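Long-range contacts in esterase D (Cellvibrio japonicus, PDB 2W46), which is thought to take part in plant cell-wall degradation, this chain being its family 35 carbohydrate-binding module, which binds calcium and glucuronate: residues Val46-Asp51 and Pro126-Leu131; Arg58-Arg63 and Ala102-Asp107. All coordinates share one frame; numbering follows the deposited sequence.

Overall arrangement
Contacts 1 and 2 share a four-stranded antiparallel sheet, in which 127-134 lies beside 56-65 and 99-108 forms an outermost strand. Contact 1 joins this sheet to the opposing one through the core, whereas contact 2 pairs strands within it. Their centres lie about 11 Å apart, and contact 2 is nested in the chain between the two segments of contact 1. They meet directly: Arg-63 NH1 forms a salt bridge to Asp-129 OD2 at 2.7 Å, and Leu-131 CD1 packs on Ile-62 CG1 at 3.9 Å. Asp-129 binds calcium and Asn-127 belongs to the glucuronate site; the side chain of Ile-62 is about 10 Å from the calcium ion.

Contact 1: Val46-Asp51 and Pro126-Leu131; sequences VVWAID and PNIDSL. With CA (calcium ion), chain C.
Leu-131 lies over one face of the Trp-48 indole, its CB 4.0 Å from the centroid of the five-membered ring and 22° off the ring normal, a CH-pi contact. Its CD2 branch reaches further along the same face, 3.7 Å from Trp-48 CD2 and close to the seam between the two rings. The opposite face carries Val-46 CG1, while Ile-128 meets the rim in the plane of the indole, its CG2 3.9 Å from Trp-48 CZ2. With CG anti to its carbonyl carbon (chi1 -58°), Trp-48 projects from its strand toward Leu-131 and Ile-128. Val-46 CG2 and Ile-128 CG1 brush at 4.1 Å, the two side chains passing head to tail, and Ile-50 lies across Leu-131, roughly perpendicular to it, its CD1 on Leu-131 CD2.

No hydrogen bond crosses between the segments, whose axes stand 9.5 Å apart and run almost parallel, at 15°. This is the face-to-face packing of a beta sandwich, the jelly-roll scaffold of CBM35 modules. Phe-16, from the strand paired with 45-52, meets the Trp-48 ring roughly perpendicularly.

Ile-128 and Leu-131 both point into the sandwich although two residues separate them, because Asp-129, with helical backbone angles, and Ser-130 form a beta bulge opposite Arg-63 of the neighbouring strand. Asp-129 and Ser-130 both point away from the core, and Leu-131 returns to it; on that outer side Asp-129 O and OD1 bind calcium at 2.4 and 2.5 Å. Gln-10, Glu-11, Thr-31 and Gly-34 also coordinate this metal.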
loop_
_atom_site.group_PDB
_atom_site.type_symbol
_atom_site.label_atom_id
_atom_site.label_comp_id
_atom_site.label_asym_id
_atom_site.label_seq_id
_atom_site.Cartn_x
_atom_site.Cartn_y
_atom_site.Cartn_z
ATOM N N VAL A 46 -5.952 1.289 2.362
ATOM C CA VAL A 46 -5.326 2.209 1.421
ATOM C C VAL A 46 -5.500 1.513 0.070
ATOM O O VAL A 46 -5.323 0.286 -0.023
ATOM C CB VAL A 46 -3.847 2.400 1.731
ATOM C CG1 VAL A 46 -3.231 3.408 0.774
ATOM C CG2 VAL A 46 -3.685 2.904 3.197
ATOM N N VAL A 47 -5.877 2.268 -0.959
ATOM C CA VAL A 47 -6.267 1.664 -2.256
ATOM C C VAL A 47 -5.566 2.425 -3.381
ATOM O O VAL A 47 -5.537 3.640 -3.388
ATOM C CB VAL A 47 -7.832 1.729 -2.458
ATOM C CG1 VAL A 47 -8.268 1.114 -3.802
ATOM C CG2 VAL A 47 -8.529 1.062 -1.282
ATOM N N TRP A 48 -4.990 1.687 -4.321
ATOM C CA TRP A 48 -4.319 2.285 -5.453
ATOM C C TRP A 48 -4.870 1.615 -6.699
ATOM O O TRP A 48 -5.570 0.586 -6.622
ATOM C CB TRP A 48 -2.843 1.946 -5.409
ATOM C CG TRP A 48 -2.060 2.352 -4.166
ATOM C CD1 TRP A 48 -1.364 3.490 -3.999
ATOM C CD2 TRP A 48 -1.825 1.549 -2.997
ATOM N NE1 TRP A 48 -0.706 3.475 -2.768
ATOM C CE2 TRP A 48 -0.992 2.292 -2.140
ATOM C CE3 TRP A 48 -2.256 0.277 -2.585
ATOM C CZ2 TRP A 48 -0.557 1.795 -0.917
ATOM C CZ3 TRP A 48 -1.815 -0.213 -1.359
ATOM C CH2 TRP A 48 -0.989 0.540 -0.542
ATOM N N ALA A 49 -4.503 2.168 -7.860
ATOM C CA ALA A 49 -4.896 1.562 -9.118
ATOM C C ALA A 49 -3.704 1.583 -10.043
ATOM O O ALA A 49 -3.018 2.594 -10.176
ATOM C CB ALA A 49 -6.077 2.257 -9.759
ATOM N N ILE A 50 -3.496 0.451 -10.701
ATOM C CA ILE A 50 -2.377 0.263 -11.608
ATOM C C ILE A 50 -2.898 -0.324 -12.943
ATOM O O ILE A 50 -3.673 -1.304 -12.949
ATOM C CB ILE A 50 -1.383 -0.747 -10.969
ATOM C CG1 ILE A 50 -0.800 -0.199 -9.658
ATOM C CG2 ILE A 50 -0.246 -1.110 -11.923
ATOM C CD1 ILE A 50 -0.528 -1.346 -8.687
ATOM N N ASP A 51 -2.444 0.258 -14.051
ATOM C CA ASP A 51 -2.705 -0.304 -15.385
ATOM C C ASP A 51 -1.448 -1.077 -15.811
ATOM O O ASP A 51 -0.347 -0.535 -15.775
ATOM C CB ASP A 51 -3.007 0.845 -16.383
ATOM C CG ASP A 51 -3.364 0.328 -17.760
ATOM O OD1 ASP A 51 -4.562 0.097 -18.019
ATOM O OD2 ASP A 51 -2.437 0.114 -18.549
ATOM N N PRO A 126 -0.197 -0.134 9.639
ATOM C CA PRO A 126 0.867 0.816 9.996
ATOM C C PRO A 126 0.650 2.047 9.092
ATOM O O PRO A 126 -0.196 2.010 8.192
ATOM C CB PRO A 126 2.124 0.085 9.577
ATOM C CG PRO A 126 1.685 -0.883 8.507
ATOM C CD PRO A 126 0.290 -1.292 8.871
ATOM N N ASN A 127 1.388 3.125 9.311
ATOM C CA ASN A 127 1.362 4.260 8.380
ATOM C C ASN A 127 2.008 3.862 7.056
ATOM O O ASN A 127 3.102 3.262 7.033
ATOM C CB ASN A 127 2.092 5.456 8.994
ATOM C CG ASN A 127 1.376 6.002 10.253
ATOM O OD1 ASN A 127 1.983 6.718 11.088
ATOM N ND2 ASN A 127 0.074 5.696 10.383
ATOM N N ILE A 128 1.359 4.199 5.953
ATOM C CA ILE A 128 1.814 3.679 4.657
ATOM C C ILE A 128 2.349 4.834 3.814
ATOM O O ILE A 128 1.603 5.736 3.441
ATOM C CB ILE A 128 0.664 2.961 3.865
ATOM C CG1 ILE A 128 -0.003 1.799 4.669
ATOM C CG2 ILE A 128 1.172 2.524 2.522
ATOM C CD1 ILE A 128 0.922 0.705 5.116
ATOM N N ASP A 129 3.656 4.816 3.561
ATOM C CA ASP A 129 4.313 5.911 2.822
ATOM C C ASP A 129 4.066 5.832 1.305
ATOM O O ASP A 129 3.758 6.841 0.646
ATOM C CB ASP A 129 5.822 5.860 3.086
ATOM C CG ASP A 129 6.597 6.980 2.356
ATOM O OD1 ASP A 129 6.082 8.114 2.224
ATOM O OD2 ASP A 129 7.749 6.741 1.968
ATOM N N SER A 130 4.251 4.647 0.732
ATOM C CA SER A 130 4.231 4.520 -0.736
ATOM C C SER A 130 4.066 3.049 -1.155
ATOM O O SER A 130 4.275 2.119 -0.337
ATOM C CB SER A 130 5.539 5.074 -1.300
ATOM O OG SER A 130 6.683 4.361 -0.787
ATOM N N LEU A 131 3.665 2.853 -2.415
ATOM C CA LEU A 131 3.667 1.531 -3.054
ATOM C C LEU A 131 4.547 1.614 -4.300
ATOM O O LEU A 131 4.365 2.506 -5.130
ATOM C CB LEU A 131 2.250 1.116 -3.493
ATOM C CG LEU A 131 2.150 -0.204 -4.262
ATOM C CD1 LEU A 131 2.509 -1.381 -3.349
ATOM C CD2 LEU A 131 0.699 -0.393 -4.808
HETATM CA CA CA C . 4.369 9.181 0.758
#

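Contact 2: Arg58-Arg63 and Ala102-Asp107; sequences RTLTIR and ATIDVD
The strands containing Arg-58 to Arg-63 and Ala-102 to Asp-107 run antiparallel at 151°, with axes 4.6 Å apart. Arg-58 with Val-106, Leu-60 with Ile-104 and Ile-62 with Ala-102 form hydrogen-bonded pairs, each making both backbone N-H...O bonds; the two threonine-centred pairs between them are non-hydrogen-bonded. The Leu-60 carbonyl oxygen receives the Ile-104 N-H in the carbonyl plane, and Thr-103 CA lies 3.2 Å from Leu-60 O in a CA-H...O contact.

On one face, Thr-59 OG1 donates to Asp-105 OD1 at 2.8 Å, meeting the carboxylate from above, 50° out of its plane. The two side chains lie alongside each other and point the same way. The Thr-59 methyl is anti to the backbone N (chi1 of OG1 -58°), and Thr-59 CG2 lies 3.2 Å from Thr-103 OG1.

The other face is mainly aliphatic. Leu-60 rests its CB 3.8 Å from Ile-104 CG2, while its CG meets Val-106 CG2, also at 3.8 Å, Leu-60 and Val-106 crossing nearly perpendicularly. Leu-60 continues inward to Leu-131 and Val-133 on the neighbouring strand. Tyr-86 packs against Ile-104 and Val-106, while Val-88 touches both Ile-62 and Ala-102. The guanidinium of Arg-58 leads away from this pairing, NE bonding to Gly-135 O and NH1 to Ser-54 O and Gly-56 O.

Threonines and aspartate on one side, mostly hydrocarbon side chains on the other, thus give this outer pair of the sheet a two-faced character: a polar surface that could also bond to solvent, and an apolar one turned toward the interior.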
loop_
_atom_site.group_PDB
_atom_site.type_symbol
_atom_site.label_atom_id
_atom_site.label_comp_id
_atom_site.label_asym_id
_atom_site.label_seq_id
_atom_site.Cartn_x
_atom_site.Cartn_y
_atom_site.Cartn_z
ATOM N N ARG A 58 4.314 -9.276 -10.704
ATOM C CA ARG A 58 4.945 -8.033 -10.272
ATOM C C ARG A 58 5.449 -8.182 -8.835
ATOM O O ARG A 58 4.888 -8.976 -8.069
ATOM C CB ARG A 58 3.924 -6.885 -10.325
ATOM C CG ARG A 58 3.936 -6.116 -11.635
ATOM C CD ARG A 58 3.249 -6.918 -12.753
ATOM N NE ARG A 58 3.268 -6.148 -14.000
ATOM C CZ ARG A 58 2.602 -6.510 -15.099
ATOM N NH1 ARG A 58 1.814 -7.598 -15.071
ATOM N NH2 ARG A 58 2.713 -5.775 -16.223
ATOM N N THR A 59 6.473 -7.412 -8.476
ATOM C CA THR A 59 6.909 -7.302 -7.098
ATOM C C THR A 59 6.407 -5.973 -6.547
ATOM O O THR A 59 6.698 -4.903 -7.119
ATOM C CB THR A 59 8.451 -7.424 -6.958
ATOM O OG1 THR A 59 8.894 -8.698 -7.516
ATOM C CG2 THR A 59 8.878 -7.326 -5.426
ATOM N N LEU A 60 5.638 -6.044 -5.469
ATOM C CA LEU A 60 5.126 -4.852 -4.807
ATOM C C LEU A 60 5.972 -4.590 -3.579
ATOM O O LEU A 60 6.274 -5.512 -2.811
ATOM C CB LEU A 60 3.653 -5.017 -4.382
ATOM C CG LEU A 60 2.596 -5.442 -5.403
ATOM C CD1 LEU A 60 1.161 -5.325 -4.796
ATOM C CD2 LEU A 60 2.747 -4.651 -6.713
ATOM N N THR A 61 6.361 -3.333 -3.395
ATOM C CA THR A 61 7.094 -2.947 -2.212
ATOM C C THR A 61 6.317 -1.845 -1.477
ATOM O O THR A 61 6.014 -0.773 -2.058
ATOM C CB THR A 61 8.464 -2.397 -2.582
ATOM O OG1 THR A 61 9.168 -3.360 -3.357
ATOM C CG2 THR A 61 9.304 -2.074 -1.306
ATOM N N ILE A 62 6.016 -2.108 -0.206
ATOM C CA ILE A 62 5.207 -1.184 0.578
ATOM C C ILE A 62 6.141 -0.597 1.623
ATOM O O ILE A 62 6.656 -1.331 2.461
ATOM C CB ILE A 62 4.033 -1.919 1.319
ATOM C CG1 ILE A 62 3.037 -2.508 0.305
ATOM C CG2 ILE A 62 3.300 -0.935 2.302
ATOM C CD1 ILE A 62 2.330 -3.744 0.855
ATOM N N ARG A 63 6.329 0.712 1.605
ATOM C CA ARG A 63 7.167 1.342 2.613
ATOM C C ARG A 63 6.254 1.807 3.743
ATOM O O ARG A 63 5.193 2.423 3.489
ATOM C CB ARG A 63 7.915 2.510 1.990
ATOM C CG ARG A 63 8.949 3.145 2.906
ATOM C CD ARG A 63 9.973 4.021 2.094
ATOM N NE ARG A 63 11.043 4.534 2.961
ATOM C CZ ARG A 63 10.984 5.677 3.654
ATOM N NH1 ARG A 63 9.932 6.477 3.563
ATOM N NH2 ARG A 63 12.011 6.030 4.439
ATOM N N ALA A 102 7.913 -3.844 3.112
ATOM C CA ALA A 102 7.429 -5.213 3.076
ATOM C C ALA A 102 7.281 -5.456 1.606
ATOM O O ALA A 102 6.797 -4.586 0.892
ATOM C CB ALA A 102 6.093 -5.323 3.740
ATOM N N THR A 103 7.669 -6.641 1.160
ATOM C CA THR A 103 7.648 -6.966 -0.256
ATOM C C THR A 103 6.788 -8.204 -0.502
ATOM O O THR A 103 6.711 -9.105 0.362
ATOM C CB THR A 103 9.036 -7.207 -0.788
ATOM O OG1 THR A 103 8.959 -7.372 -2.215
ATOM C CG2 THR A 103 9.630 -8.441 -0.203
ATOM N N ILE A 104 6.136 -8.247 -1.660
ATOM C CA ILE A 104 5.201 -9.333 -1.955
ATOM C C ILE A 104 5.091 -9.440 -3.470
ATOM O O ILE A 104 4.902 -8.429 -4.145
ATOM C CB ILE A 104 3.810 -9.067 -1.325
ATOM C CG1 ILE A 104 2.820 -10.182 -1.627
ATOM C CG2 ILE A 104 3.258 -7.738 -1.779
ATOM C CD1 ILE A 104 2.477 -11.006 -0.487
ATOM N N ASP A 105 5.233 -10.652 -4.001
ATOM C CA ASP A 105 4.993 -10.841 -5.437
ATOM C C ASP A 105 3.531 -11.184 -5.630
ATOM O O ASP A 105 2.955 -11.931 -4.829
ATOM C CB ASP A 105 5.842 -11.969 -5.991
ATOM C CG ASP A 105 7.307 -11.658 -5.975
ATOM O OD1 ASP A 105 7.721 -10.509 -5.702
ATOM O OD2 ASP A 105 8.069 -12.599 -6.237
ATOM N N VAL A 106 2.943 -10.649 -6.700
ATOM C CA VAL A 106 1.556 -10.811 -7.009
ATOM C C VAL A 106 1.444 -11.017 -8.516
ATOM O O VAL A 106 2.377 -10.707 -9.261
ATOM C CB VAL A 106 0.732 -9.559 -6.612
ATOM C CG1 VAL A 106 0.840 -9.260 -5.078
ATOM C CG2 VAL A 106 1.137 -8.322 -7.456
ATOM N N ASP A 107 0.298 -11.497 -8.968
ATOM C CA ASP A 107 -0.009 -11.436 -10.414
ATOM C C ASP A 107 -0.894 -10.240 -10.649
ATOM O O ASP A 107 -1.865 -10.048 -9.916
ATOM C CB ASP A 107 -0.723 -12.703 -10.844
ATOM C CG ASP A 107 0.236 -13.858 -11.020
ATOM O OD1 ASP A 107 0.974 -13.891 -12.038
ATOM O OD2 ASP A 107 0.248 -14.715 -10.147
#